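Local coordinates for ABC transporter substrate-binding protein (Vibrio cholerae, PDB 3LKV) that probably captures a small solute, with phenylalanine found in its pocket, for delivery to an ABC transporter, at residues Ile236-Phe241 against Asp275-Lys280; Pro125-Val130 against Ala165-Ile170; Ile133-Pro138 against Pro291-Ala296. All blocks are in the same frame, centred on the assembly; numbering follows the deposited sequence.

In the fold
All three contacts belong to the lobe built on the mixed sheet, one of two alpha/beta lobes in this periplasmic-binding-protein fold. Contact 1 pairs strands 237-240 and 275-278 at one border of that sheet. Contacts 2 and 3 use successive parts of helix 126-136, which meets the end of helix 152-167 in contact 2 and the start of helix 292-297 in contact 3. Their centres lie about 15 Å apart, and those of contacts 1 and 3 about 11 Å. Along the chain contacts 2 and 3 cross, and contact 1 falls between the two segments of contact 3. Helix 126-136 thus ties both flanking helices and the antiparallel strand pair into one lobe.

Contact 1. Residues Ile236-Phe241 against Asp275-Lys280; sequences IASLGF and DLVINK
Asp275, Ile236 and Ser238 lose the most surface where strands 237-240 and 275-278 run antiparallel, their axes 4.7 Å apart at 164°. Ile236, just ahead of its strand, contributes through its backbone: its carbonyl O accepts Asn279 N at 2.6 Å, a nearly straight bond (167°) whose donor stands above the carbonyl plane. Asn279 in turn is the N-cap of helix 280-285, with OD1 on Ala282 N and ND2 on Val231 O. Ser238 and Val277 form a hydrogen-bonded antiparallel pair, Ser238 N giving to Val277 O at 2.9 Å and Val277 N to Ser238 O at 3.0 Å, both in the carbonyl planes. Ser238 OG occupies the crowded position between backbone N and carbonyl carbon (chi1 63°), where it is hydrogen-bonded to a water at 2.8 Å. That water lies 2.7 Å from Asp275 O, to which it donates, and also accepts from Gly240 N. It therefore stands in for the direct bond on one side of the Gly240-Asp275 pair, while Asp275 N bonds Gly240 O at 2.9 Å on the other. Ala237, Leu239, Leu276 and Ile278 share one face, where Ile278 CD1 meets Ala237 CB at 3.6 Å. Helix 126-136 packs on Ala237, Leu239 and Leu276 and helix 292-297 on Leu276 and Ile278, Val231 of helix 228-232 touches Ser238 and Val277 on the other face, and strand 223-225 flanks strand 237-240 in parallel.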
ATOM      1  N   ILE A 236      28.585  -5.232  13.313  1.00 26.60           N
ATOM      2  CA  ILE A 236      28.824  -6.550  13.925  1.00 26.87           C
ATOM      3  C   ILE A 236      27.776  -7.010  14.951  1.00 26.43           C
ATOM      4  O   ILE A 236      27.537  -8.203  15.122  1.00 26.12           O
ATOM      5  CB  ILE A 236      30.219  -6.635  14.527  1.00 26.88           C
ATOM      6  CG1 ILE A 236      30.406  -5.674  15.689  1.00 26.83           C
ATOM      7  CG2 ILE A 236      31.232  -6.376  13.436  1.00 28.39           C
ATOM      8  CD1 ILE A 236      31.770  -5.851  16.368  1.00 28.09           C
ATOM      9  N   ALA A 237      27.124  -6.060  15.599  1.00 25.48           N
ATOM     10  CA  ALA A 237      26.190  -6.372  16.630  1.00 24.83           C
ATOM     11  C   ALA A 237      25.259  -5.193  16.753  1.00 24.83           C
ATOM     12  O   ALA A 237      25.622  -4.067  16.367  1.00 25.17           O
ATOM     13  CB  ALA A 237      26.909  -6.597  17.921  1.00 23.34           C
ATOM     14  N   SER A 238      24.087  -5.418  17.329  1.00 24.76           N
ATOM     15  CA  SER A 238      23.189  -4.312  17.652  1.00 25.34           C
ATOM     16  C   SER A 238      22.308  -4.644  18.811  1.00 25.55           C
ATOM     17  O   SER A 238      22.054  -5.826  19.089  1.00 26.79           O
ATOM     18  CB  SER A 238      22.328  -3.971  16.441  1.00 25.67           C
ATOM     19  OG  SER A 238      21.509  -5.078  16.102  1.00 27.88           O
ATOM     20  N   LEU A 239      21.795  -3.619  19.480  1.00 25.69           N
ATOM     21  CA  LEU A 239      20.827  -3.849  20.551  1.00 26.19           C
ATOM     22  C   LEU A 239      19.664  -2.868  20.415  1.00 26.93           C
ATOM     23  O   LEU A 239      19.559  -1.887  21.154  1.00 27.64           O
ATOM     24  CB  LEU A 239      21.507  -3.756  21.925  1.00 25.65           C
ATOM     25  CG  LEU A 239      20.653  -4.097  23.135  1.00 28.04           C
ATOM     26  CD1 LEU A 239      20.295  -5.586  23.079  1.00 26.07           C
ATOM     27  CD2 LEU A 239      21.366  -3.734  24.448  1.00 30.13           C
ATOM     28  N   GLY A 240      18.796  -3.132  19.458  1.00 27.14           N
ATOM     29  CA  GLY A 240      17.762  -2.162  19.096  1.00 27.28           C
ATOM     30  C   GLY A 240      16.362  -2.602  19.462  1.00 26.97           C
ATOM     31  O   GLY A 240      16.123  -3.763  19.809  1.00 27.12           O
ATOM     32  N   PHE A 241      15.425  -1.675  19.354  1.00 26.28           N
ATOM     33  CA  PHE A 241      14.005  -1.992  19.575  1.00 25.95           C
ATOM     34  C   PHE A 241      13.420  -2.624  18.335  1.00 25.48           C
ATOM     35  O   PHE A 241      14.038  -2.648  17.255  1.00 24.91           O
ATOM     36  CB  PHE A 241      13.210  -0.722  19.896  1.00 26.09           C
ATOM     37  CG  PHE A 241      13.667  -0.037  21.136  1.00 26.60           C
ATOM     38  CD1 PHE A 241      13.496  -0.641  22.353  1.00 25.76           C
ATOM     39  CD2 PHE A 241      14.307   1.192  21.082  1.00 23.45           C
ATOM     40  CE1 PHE A 241      13.973  -0.016  23.533  1.00 28.64           C
ATOM     41  CE2 PHE A 241      14.737   1.802  22.231  1.00 25.72           C
ATOM     42  CZ  PHE A 241      14.585   1.191  23.468  1.00 25.96           C
ATOM     43  N   ASP A 275      16.413  -6.255  21.216  1.00 35.23           N
ATOM     44  CA  ASP A 275      16.923  -7.587  20.855  1.00 34.33           C
ATOM     45  C   ASP A 275      18.402  -7.491  20.515  1.00 32.88           C
ATOM     46  O   ASP A 275      18.816  -6.648  19.720  1.00 32.49           O
ATOM     47  CB  ASP A 275      16.156  -8.194  19.681  1.00 34.75           C
ATOM     48  CG  ASP A 275      14.659  -8.331  19.964  1.00 37.67           C
ATOM     49  OD1 ASP A 275      14.323  -9.001  20.963  1.00 38.98           O
ATOM     50  OD2 ASP A 275      13.842  -7.740  19.213  1.00 41.99           O
ATOM     51  N   LEU A 276      19.186  -8.360  21.142  1.00 30.88           N
ATOM     52  CA  LEU A 276      20.592  -8.516  20.848  1.00 29.15           C
ATOM     53  C   LEU A 276      20.756  -9.327  19.589  1.00 28.22           C
ATOM     54  O   LEU A 276      20.376 -10.483  19.550  1.00 28.34           O
ATOM     55  CB  LEU A 276      21.279  -9.212  22.024  1.00 28.64           C
ATOM     56  CG  LEU A 276      22.779  -9.493  21.920  1.00 28.26           C
ATOM     57  CD1 LEU A 276      23.523  -8.304  21.346  1.00 22.75           C
ATOM     58  CD2 LEU A 276      23.380  -9.973  23.340  1.00 26.78           C
ATOM     59  N   VAL A 277      21.311  -8.718  18.552  1.00 27.72           N
ATOM     60  CA  VAL A 277      21.537  -9.385  17.278  1.00 27.77           C
ATOM     61  C   VAL A 277      23.031  -9.271  16.935  1.00 29.11           C
ATOM     62  O   VAL A 277      23.632  -8.244  17.223  1.00 29.30           O
ATOM     63  CB  VAL A 277      20.687  -8.730  16.199  1.00 27.42           C
ATOM     64  CG1 VAL A 277      20.956  -9.357  14.834  1.00 26.18           C
ATOM     65  CG2 VAL A 277      19.156  -8.756  16.613  1.00 26.29           C
ATOM     66  N   ILE A 278      23.624 -10.336  16.375  1.00 30.69           N
ATOM     67  CA  ILE A 278      25.068 -10.404  16.040  1.00 31.96           C
ATOM     68  C   ILE A 278      25.237 -10.717  14.564  1.00 33.70           C
ATOM     69  O   ILE A 278      24.566 -11.605  14.046  1.00 34.38           O
ATOM     70  CB  ILE A 278      25.821 -11.532  16.805  1.00 31.94           C
ATOM     71  CG1 ILE A 278      25.688 -11.387  18.314  1.00 31.69           C
ATOM     72  CG2 ILE A 278      27.303 -11.561  16.415  1.00 31.72           C
ATOM     73  CD1 ILE A 278      25.883  -9.972  18.828  1.00 33.84           C
ATOM     74  N   ASN A 279      26.121  -9.993  13.883  1.00 35.96           N
ATOM     75  CA  ASN A 279      26.458 -10.314  12.513  1.00 38.55           C
ATOM     76  C   ASN A 279      27.808 -11.046  12.451  1.00 41.90           C
ATOM     77  O   ASN A 279      28.876 -10.428  12.355  1.00 40.47           O
ATOM     78  CB  ASN A 279      26.453  -9.080  11.636  1.00 37.39           C
ATOM     79  CG  ASN A 279      26.484  -9.430  10.176  1.00 37.15           C
ATOM     80  OD1 ASN A 279      26.952 -10.513   9.788  1.00 36.09           O
ATOM     81  ND2 ASN A 279      25.975  -8.536   9.344  1.00 34.66           N
ATOM     82  N   LYS A 280      27.731 -12.383  12.472  1.00 47.60           N
ATOM     83  CA  LYS A 280      28.939 -13.276  12.552  1.00 50.79           C
ATOM     84  C   LYS A 280      29.780 -13.107  11.322  1.00 51.56           C
ATOM     85  O   LYS A 280      30.991 -12.958  11.412  1.00 53.02           O
ATOM     86  CB  LYS A 280      28.544 -14.755  12.654  1.00 52.78           C
ATOM     87  CG  LYS A 280      28.316 -15.351  14.061  1.00 57.73           C
ATOM     88  CD  LYS A 280      27.373 -16.630  13.946  1.00 63.19           C
ATOM     89  CE  LYS A 280      27.907 -17.909  14.664  1.00 65.83           C
ATOM     90  NZ  LYS A 280      26.892 -19.039  14.601  1.00 66.94           N
TER
HETATM   91  O   HOH W   1      19.100  -5.177  17.437  1.00 23.14           O

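Contact 2. Residues Pro125-Val130 against Ala165-Ile170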
ATOM      1  N   PRO A 125      19.009   2.784  25.227  1.00 26.10           N
ATOM      2  CA  PRO A 125      19.787   2.582  26.458  1.00 26.05           C
ATOM      3  C   PRO A 125      21.297   2.683  26.153  1.00 26.15           C
ATOM      4  O   PRO A 125      22.013   1.670  25.995  1.00 25.02           O
ATOM      5  CB  PRO A 125      19.409   1.151  26.864  1.00 26.13           C
ATOM      6  CG  PRO A 125      19.193   0.452  25.511  1.00 27.34           C
ATOM      7  CD  PRO A 125      18.749   1.513  24.513  1.00 25.94           C
ATOM      8  N   VAL A 126      21.778   3.908  26.061  1.00 25.90           N
ATOM      9  CA  VAL A 126      23.159   4.151  25.637  1.00 25.77           C
ATOM     10  C   VAL A 126      24.178   3.451  26.601  1.00 26.63           C
ATOM     11  O   VAL A 126      25.116   2.802  26.150  1.00 24.83           O
ATOM     12  CB  VAL A 126      23.390   5.679  25.512  1.00 25.98           C
ATOM     13  CG1 VAL A 126      24.876   6.049  25.247  1.00 23.59           C
ATOM     14  CG2 VAL A 126      22.431   6.240  24.449  1.00 23.99           C
ATOM     15  N   GLU A 127      23.977   3.600  27.912  1.00 27.33           N
ATOM     16  CA  GLU A 127      24.843   2.962  28.918  1.00 28.49           C
ATOM     17  C   GLU A 127      24.968   1.461  28.661  1.00 28.18           C
ATOM     18  O   GLU A 127      26.058   0.873  28.638  1.00 27.85           O
ATOM     19  CB  GLU A 127      24.285   3.208  30.334  1.00 29.70           C
ATOM     20  CG  GLU A 127      24.985   2.413  31.510  1.00 31.33           C
ATOM     21  CD  GLU A 127      26.448   2.798  31.757  1.00 36.79           C
ATOM     22  OE1 GLU A 127      27.128   2.050  32.519  1.00 40.48           O
ATOM     23  OE2 GLU A 127      26.927   3.830  31.200  1.00 39.12           O
ATOM     24  N   GLN A 128      23.837   0.840  28.430  1.00 28.12           N
ATOM     25  CA  GLN A 128      23.839  -0.570  28.124  1.00 28.47           C
ATOM     26  C   GLN A 128      24.603  -0.860  26.806  1.00 28.00           C
ATOM     27  O   GLN A 128      25.333  -1.846  26.711  1.00 27.79           O
ATOM     28  CB  GLN A 128      22.394  -1.052  28.122  1.00 28.82           C
ATOM     29  CG  GLN A 128      22.172  -2.510  28.140  1.00 32.09           C
ATOM     30  CD  GLN A 128      20.667  -2.892  28.139  1.00 35.73           C
ATOM     31  OE1 GLN A 128      19.773  -2.040  28.247  1.00 36.51           O
ATOM     32  NE2 GLN A 128      20.407  -4.186  28.031  1.00 36.06           N
ATOM     33  N   HIS A 129      24.503   0.018  25.817  1.00 26.77           N
ATOM     34  CA  HIS A 129      25.257  -0.179  24.590  1.00 26.60           C
ATOM     35  C   HIS A 129      26.790  -0.075  24.820  1.00 26.64           C
ATOM     36  O   HIS A 129      27.554  -0.821  24.235  1.00 25.73           O
ATOM     37  CB  HIS A 129      24.855   0.839  23.504  1.00 25.98           C
ATOM     38  CG  HIS A 129      23.474   0.642  22.963  1.00 26.07           C
ATOM     39  ND1 HIS A 129      22.827   1.603  22.226  1.00 25.07           N
ATOM     40  CD2 HIS A 129      22.621  -0.409  23.039  1.00 27.44           C
ATOM     41  CE1 HIS A 129      21.630   1.160  21.876  1.00 28.59           C
ATOM     42  NE2 HIS A 129      21.479  -0.063  22.352  1.00 27.27           N
ATOM     43  N   VAL A 130      27.227   0.872  25.637  1.00 26.21           N
ATOM     44  CA  VAL A 130      28.641   1.002  25.921  1.00 26.21           C
ATOM     45  C   VAL A 130      29.166  -0.234  26.647  1.00 27.34           C
ATOM     46  O   VAL A 130      30.274  -0.743  26.332  1.00 26.63           O
ATOM     47  CB  VAL A 130      28.898   2.233  26.771  1.00 26.19           C
ATOM     48  CG1 VAL A 130      30.366   2.263  27.293  1.00 24.26           C
ATOM     49  CG2 VAL A 130      28.521   3.490  25.947  1.00 24.37           C
ATOM     50  N   ALA A 165      30.572   7.271  28.229  1.00 37.71           N
ATOM     51  CA  ALA A 165      31.982   7.095  27.798  1.00 37.97           C
ATOM     52  C   ALA A 165      32.930   7.477  28.928  1.00 38.24           C
ATOM     53  O   ALA A 165      33.804   6.683  29.301  1.00 37.58           O
ATOM     54  CB  ALA A 165      32.288   7.922  26.581  1.00 36.98           C
ATOM     55  N   ALA A 166      32.724   8.669  29.493  1.00 38.83           N
ATOM     56  CA  ALA A 166      33.511   9.145  30.643  1.00 39.29           C
ATOM     57  C   ALA A 166      33.414   8.208  31.873  1.00 39.43           C
ATOM     58  O   ALA A 166      34.436   7.863  32.462  1.00 39.13           O
ATOM     59  CB  ALA A 166      33.106  10.584  31.035  1.00 39.63           C
ATOM     60  N   LYS A 167      32.206   7.791  32.253  1.00 39.26           N
ATOM     61  CA  LYS A 167      32.049   6.809  33.342  1.00 39.23           C
ATOM     62  C   LYS A 167      32.892   5.530  33.144  1.00 38.15           C
ATOM     63  O   LYS A 167      33.385   4.974  34.109  1.00 38.60           O
ATOM     64  CB  LYS A 167      30.579   6.410  33.524  1.00 39.78           C
ATOM     65  CG  LYS A 167      30.382   5.130  34.330  1.00 42.81           C
ATOM     66  CD  LYS A 167      28.910   4.766  34.608  1.00 46.90           C
ATOM     67  CE  LYS A 167      28.836   3.580  35.593  1.00 48.34           C
ATOM     68  NZ  LYS A 167      27.505   2.950  35.518  1.00 49.64           N
ATOM     69  N   HIS A 168      33.041   5.065  31.907  1.00 36.94           N
ATOM     70  CA  HIS A 168      33.772   3.832  31.625  1.00 36.26           C
ATOM     71  C   HIS A 168      35.216   4.035  31.150  1.00 34.59           C
ATOM     72  O   HIS A 168      35.879   3.090  30.722  1.00 33.99           O
ATOM     73  CB  HIS A 168      32.957   2.948  30.655  1.00 36.57           C
ATOM     74  CG  HIS A 168      31.803   2.256  31.328  1.00 39.07           C
ATOM     75  ND1 HIS A 168      31.870   0.952  31.772  1.00 42.94           N
ATOM     76  CD2 HIS A 168      30.579   2.714  31.686  1.00 41.31           C
ATOM     77  CE1 HIS A 168      30.728   0.631  32.359  1.00 44.78           C
ATOM     78  NE2 HIS A 168      29.930   1.684  32.326  1.00 43.83           N
ATOM     79  N   GLY A 169      35.711   5.256  31.252  1.00 33.10           N
ATOM     80  CA  GLY A 169      37.072   5.565  30.824  1.00 32.75           C
ATOM     81  C   GLY A 169      37.357   5.441  29.331  1.00 32.29           C
ATOM     82  O   GLY A 169      38.479   5.185  28.943  1.00 31.80           O
ATOM     83  N   ILE A 170      36.350   5.647  28.495  1.00 31.67           N
ATOM     84  CA  ILE A 170      36.457   5.480  27.051  1.00 31.01           C
ATOM     85  C   ILE A 170      36.436   6.858  26.402  1.00 30.56           C
ATOM     86  O   ILE A 170      35.568   7.687  26.683  1.00 31.49           O
ATOM     87  CB  ILE A 170      35.285   4.600  26.511  1.00 31.38           C
ATOM     88  CG1 ILE A 170      35.473   3.151  26.974  1.00 32.12           C
ATOM     89  CG2 ILE A 170      35.171   4.638  24.996  1.00 28.92           C
ATOM     90  CD1 ILE A 170      34.210   2.334  26.826  1.00 31.85           C
TER
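Segment 125-130 is the opening of helix 126-136, with Pro125 at the N-cap, whereas 165-170 is the close of helix 152-167. That helix ends in a Schellman motif: Ile170 N returns to Ala165 O, Gly169 N bonds Ala166 O, and Gly169 takes the positive phi (66°) of the C-prime residue. The backbones come nearest at Val130 and Ala165, 7.2 Å between CA atoms, so side chains bridge the gap. Glu127 leaves with CG anti to its backbone N and bends at chi2 (65°), sending its carboxylate across the tips of Lys167 and His168. Its OE1 receives two donors from different directions. His168 NE2 donates to the syn lone pair of Glu127 OE1 at 2.8 Å (N-H...O 151°), the oxygen lying close to the imidazole plane. Lys167 NZ, at the end of an extended chain, forms a salt bridge with Glu127 OE1 at 3.2 Å, from above the carboxylate plane. Glu127 OE2 is hydrogen-bonded to Ser164 OG. Deeper in, Val130 CG1 and Ile170 CD1 touch tip to tip at 3.9 Å, with Leu161 also against Val130. Since His168 ND1 is hydrogen-bonded to Lys134 NZ while NE2 donates to Glu127, the ring is probably neutral with its proton on NE2. Lys167 would offset the negative charge that Glu127 and nearby Glu131 concentrate here, probably favouring an ionised Glu127.

Contact 3. Residues Ile133-Pro138 against Pro291-Ala296; sequences IKEILP and PEAVLA
Ile133, in the last turn of helix 126-136, packs on Val140 and on Val196 of strand 196-199; its carbonyl O accepts Leu137 N at 2.9 Å, within that final turn. Glu135 makes the first contact. With CG anti to the backbone N (chi1 -167°) and the chain extended beyond it, the carboxylate meets Val294 tip to tip. Val294 CG2 lies 3.1 Å from Glu135 OE2, a tight approach of a methyl to a charged oxygen. The charge itself is answered beyond the segment, where Glu135 OE1 forms a salt bridge with Arg297 NH2. The backbone of the same residue also takes part, Glu135 O lying 3.6 Å from Pro291 CG. Ile136 continues this in two ways. Ile136 O lies 3.5 Å from Pro291 CD, beside the same ring, and its CG1 meets Val294 CG1 at 4.1 Å, the two side chains crossing at about a right angle. No hydrogen bond spans the two segments. Leu137 then leaves the helix and turns away, toward Pro222 and Val196. The C-terminal end of helix 126-136 is thus set against the N-terminal turn of helix 292-297, where Pro291 is the N-cap and its O accepts Leu295 N. Both helices pack on the same face of the mixed sheet, Ile136 on Ala237 of strand 237-240 and Val294 on Ile278 of an outermost strand, 275-278.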
ATOM      1  N   ILE A 133      29.492  -2.907  24.102  1.00 30.13           N
ATOM      2  CA  ILE A 133      30.657  -2.707  23.256  1.00 31.04           C
ATOM      3  C   ILE A 133      31.914  -3.166  24.000  1.00 32.26           C
ATOM      4  O   ILE A 133      32.750  -3.843  23.432  1.00 30.57           O
ATOM      5  CB  ILE A 133      30.814  -1.228  22.810  1.00 30.75           C
ATOM      6  CG1 ILE A 133      29.754  -0.840  21.764  1.00 30.33           C
ATOM      7  CG2 ILE A 133      32.159  -0.972  22.186  1.00 29.38           C
ATOM      8  CD1 ILE A 133      29.585   0.758  21.564  1.00 25.06           C
ATOM      9  N   LYS A 134      32.009  -2.829  25.280  1.00 34.21           N
ATOM     10  CA  LYS A 134      33.148  -3.245  26.120  1.00 35.56           C
ATOM     11  C   LYS A 134      33.211  -4.769  26.324  1.00 34.91           C
ATOM     12  O   LYS A 134      34.282  -5.352  26.434  1.00 35.28           O
ATOM     13  CB  LYS A 134      33.113  -2.523  27.475  1.00 36.76           C
ATOM     14  CG  LYS A 134      34.451  -2.571  28.313  1.00 42.58           C
ATOM     15  CD  LYS A 134      34.577  -1.335  29.318  1.00 49.23           C
ATOM     16  CE  LYS A 134      35.176  -1.689  30.744  1.00 52.21           C
ATOM     17  NZ  LYS A 134      34.249  -1.185  31.869  1.00 54.06           N
ATOM     18  N   GLU A 135      32.057  -5.409  26.335  1.00 34.66           N
ATOM     19  CA  GLU A 135      31.954  -6.855  26.483  1.00 34.64           C
ATOM     20  C   GLU A 135      32.393  -7.605  25.225  1.00 33.47           C
ATOM     21  O   GLU A 135      33.084  -8.628  25.307  1.00 33.75           O
ATOM     22  CB  GLU A 135      30.511  -7.258  26.841  1.00 34.59           C
ATOM     23  CG  GLU A 135      30.380  -8.701  27.329  1.00 37.18           C
ATOM     24  CD  GLU A 135      28.920  -9.187  27.467  1.00 39.08           C
ATOM     25  OE1 GLU A 135      27.947  -8.406  27.366  1.00 42.31           O
ATOM     26  OE2 GLU A 135      28.750 -10.383  27.656  1.00 40.60           O
ATOM     27  N   ILE A 136      31.969  -7.106  24.079  1.00 31.98           N
ATOM     28  CA  ILE A 136      32.291  -7.696  22.789  1.00 32.05           C
ATOM     29  C   ILE A 136      33.732  -7.428  22.408  1.00 31.73           C
ATOM     30  O   ILE A 136      34.329  -8.242  21.748  1.00 31.36           O
ATOM     31  CB  ILE A 136      31.385  -7.113  21.651  1.00 32.09           C
ATOM     32  CG1 ILE A 136      29.965  -7.660  21.752  1.00 32.35           C
ATOM     33  CG2 ILE A 136      31.952  -7.415  20.256  1.00 32.38           C
ATOM     34  CD1 ILE A 136      28.961  -6.871  20.938  1.00 33.02           C
ATOM     35  N   LEU A 137      34.256  -6.276  22.838  1.00 32.04           N
ATOM     36  CA  LEU A 137      35.564  -5.763  22.456  1.00 32.27           C
ATOM     37  C   LEU A 137      36.249  -5.253  23.712  1.00 32.93           C
ATOM     38  O   LEU A 137      36.261  -4.045  23.952  1.00 32.40           O
ATOM     39  CB  LEU A 137      35.437  -4.571  21.496  1.00 32.57           C
ATOM     40  CG  LEU A 137      34.852  -4.796  20.108  1.00 33.65           C
ATOM     41  CD1 LEU A 137      34.466  -3.473  19.480  1.00 33.62           C
ATOM     42  CD2 LEU A 137      35.886  -5.531  19.249  1.00 34.65           C
ATOM     43  N   PRO A 138      36.861  -6.159  24.502  1.00 33.07           N
ATOM     44  CA  PRO A 138      37.313  -5.777  25.852  1.00 32.86           C
ATOM     45  C   PRO A 138      38.470  -4.797  25.877  1.00 32.32           C
ATOM     46  O   PRO A 138      38.716  -4.184  26.899  1.00 31.25           O
ATOM     47  CB  PRO A 138      37.714  -7.116  26.514  1.00 33.15           C
ATOM     48  CG  PRO A 138      37.176  -8.219  25.564  1.00 34.12           C
ATOM     49  CD  PRO A 138      37.183  -7.558  24.179  1.00 33.70           C
ATOM     50  N   PRO A 291      32.668 -12.879  21.768  1.00 59.87           N
ATOM     51  CA  PRO A 291      32.782 -13.792  22.896  1.00 60.88           C
ATOM     52  C   PRO A 291      31.586 -14.731  23.132  1.00 62.30           C
ATOM     53  O   PRO A 291      30.459 -14.419  22.725  1.00 62.19           O
ATOM     54  CB  PRO A 291      32.966 -12.856  24.092  1.00 60.47           C
ATOM     55  CG  PRO A 291      33.648 -11.659  23.518  1.00 60.90           C
ATOM     56  CD  PRO A 291      33.084 -11.513  22.127  1.00 60.09           C
ATOM     57  N   GLU A 292      31.852 -15.851  23.821  1.00 63.10           N
ATOM     58  CA  GLU A 292      30.844 -16.900  24.010  1.00 64.10           C
ATOM     59  C   GLU A 292      29.662 -16.406  24.810  1.00 63.29           C
ATOM     60  O   GLU A 292      28.537 -16.665  24.408  1.00 63.18           O
ATOM     61  CB  GLU A 292      31.418 -18.208  24.664  1.00 64.71           C
ATOM     62  CG  GLU A 292      32.042 -19.290  23.685  1.00 66.66           C
ATOM     63  CD  GLU A 292      31.631 -19.154  22.191  1.00 69.28           C
ATOM     64  OE1 GLU A 292      30.741 -19.890  21.721  1.00 70.43           O
ATOM     65  OE2 GLU A 292      32.206 -18.297  21.480  1.00 72.61           O
ATOM     66  N   ALA A 293      29.907 -15.699  25.916  1.00 63.03           N
ATOM     67  CA  ALA A 293      28.802 -15.238  26.771  1.00 63.34           C
ATOM     68  C   ALA A 293      27.782 -14.361  25.975  1.00 64.01           C
ATOM     69  O   ALA A 293      26.568 -14.338  26.277  1.00 63.87           O
ATOM     70  CB  ALA A 293      29.335 -14.486  27.997  1.00 62.84           C
ATOM     71  N   VAL A 294      28.288 -13.672  24.948  1.00 64.28           N
ATOM     72  CA  VAL A 294      27.480 -12.797  24.122  1.00 64.22           C
ATOM     73  C   VAL A 294      26.752 -13.618  23.064  1.00 64.91           C
ATOM     74  O   VAL A 294      25.539 -13.456  22.901  1.00 64.52           O
ATOM     75  CB  VAL A 294      28.342 -11.672  23.482  1.00 63.79           C
ATOM     76  CG1 VAL A 294      27.549 -10.916  22.447  1.00 63.83           C
ATOM     77  CG2 VAL A 294      28.825 -10.742  24.540  1.00 61.45           C
ATOM     78  N   LEU A 295      27.475 -14.492  22.359  1.00 66.04           N
ATOM     79  CA  LEU A 295      26.868 -15.348  21.315  1.00 67.42           C
ATOM     80  C   LEU A 295      25.717 -16.202  21.889  1.00 68.32           C
ATOM     81  O   LEU A 295      24.731 -16.477  21.191  1.00 68.14           O
ATOM     82  CB  LEU A 295      27.912 -16.273  20.663  1.00 67.68           C
ATOM     83  CG  LEU A 295      28.865 -15.730  19.594  1.00 68.37           C
ATOM     84  CD1 LEU A 295      29.971 -16.739  19.242  1.00 66.43           C
ATOM     85  CD2 LEU A 295      28.083 -15.334  18.335  1.00 69.17           C
ATOM     86  N   ALA A 296      25.865 -16.609  23.154  1.00 69.37           N
ATOM     87  CA  ALA A 296      24.830 -17.357  23.904  1.00 70.48           C
ATOM     88  C   ALA A 296      23.528 -16.574  24.122  1.00 71.34           C
ATOM     89  O   ALA A 296      22.450 -17.171  24.061  1.00 71.35           O
ATOM     90  CB  ALA A 296      25.376 -17.827  25.259  1.00 70.49           C
TER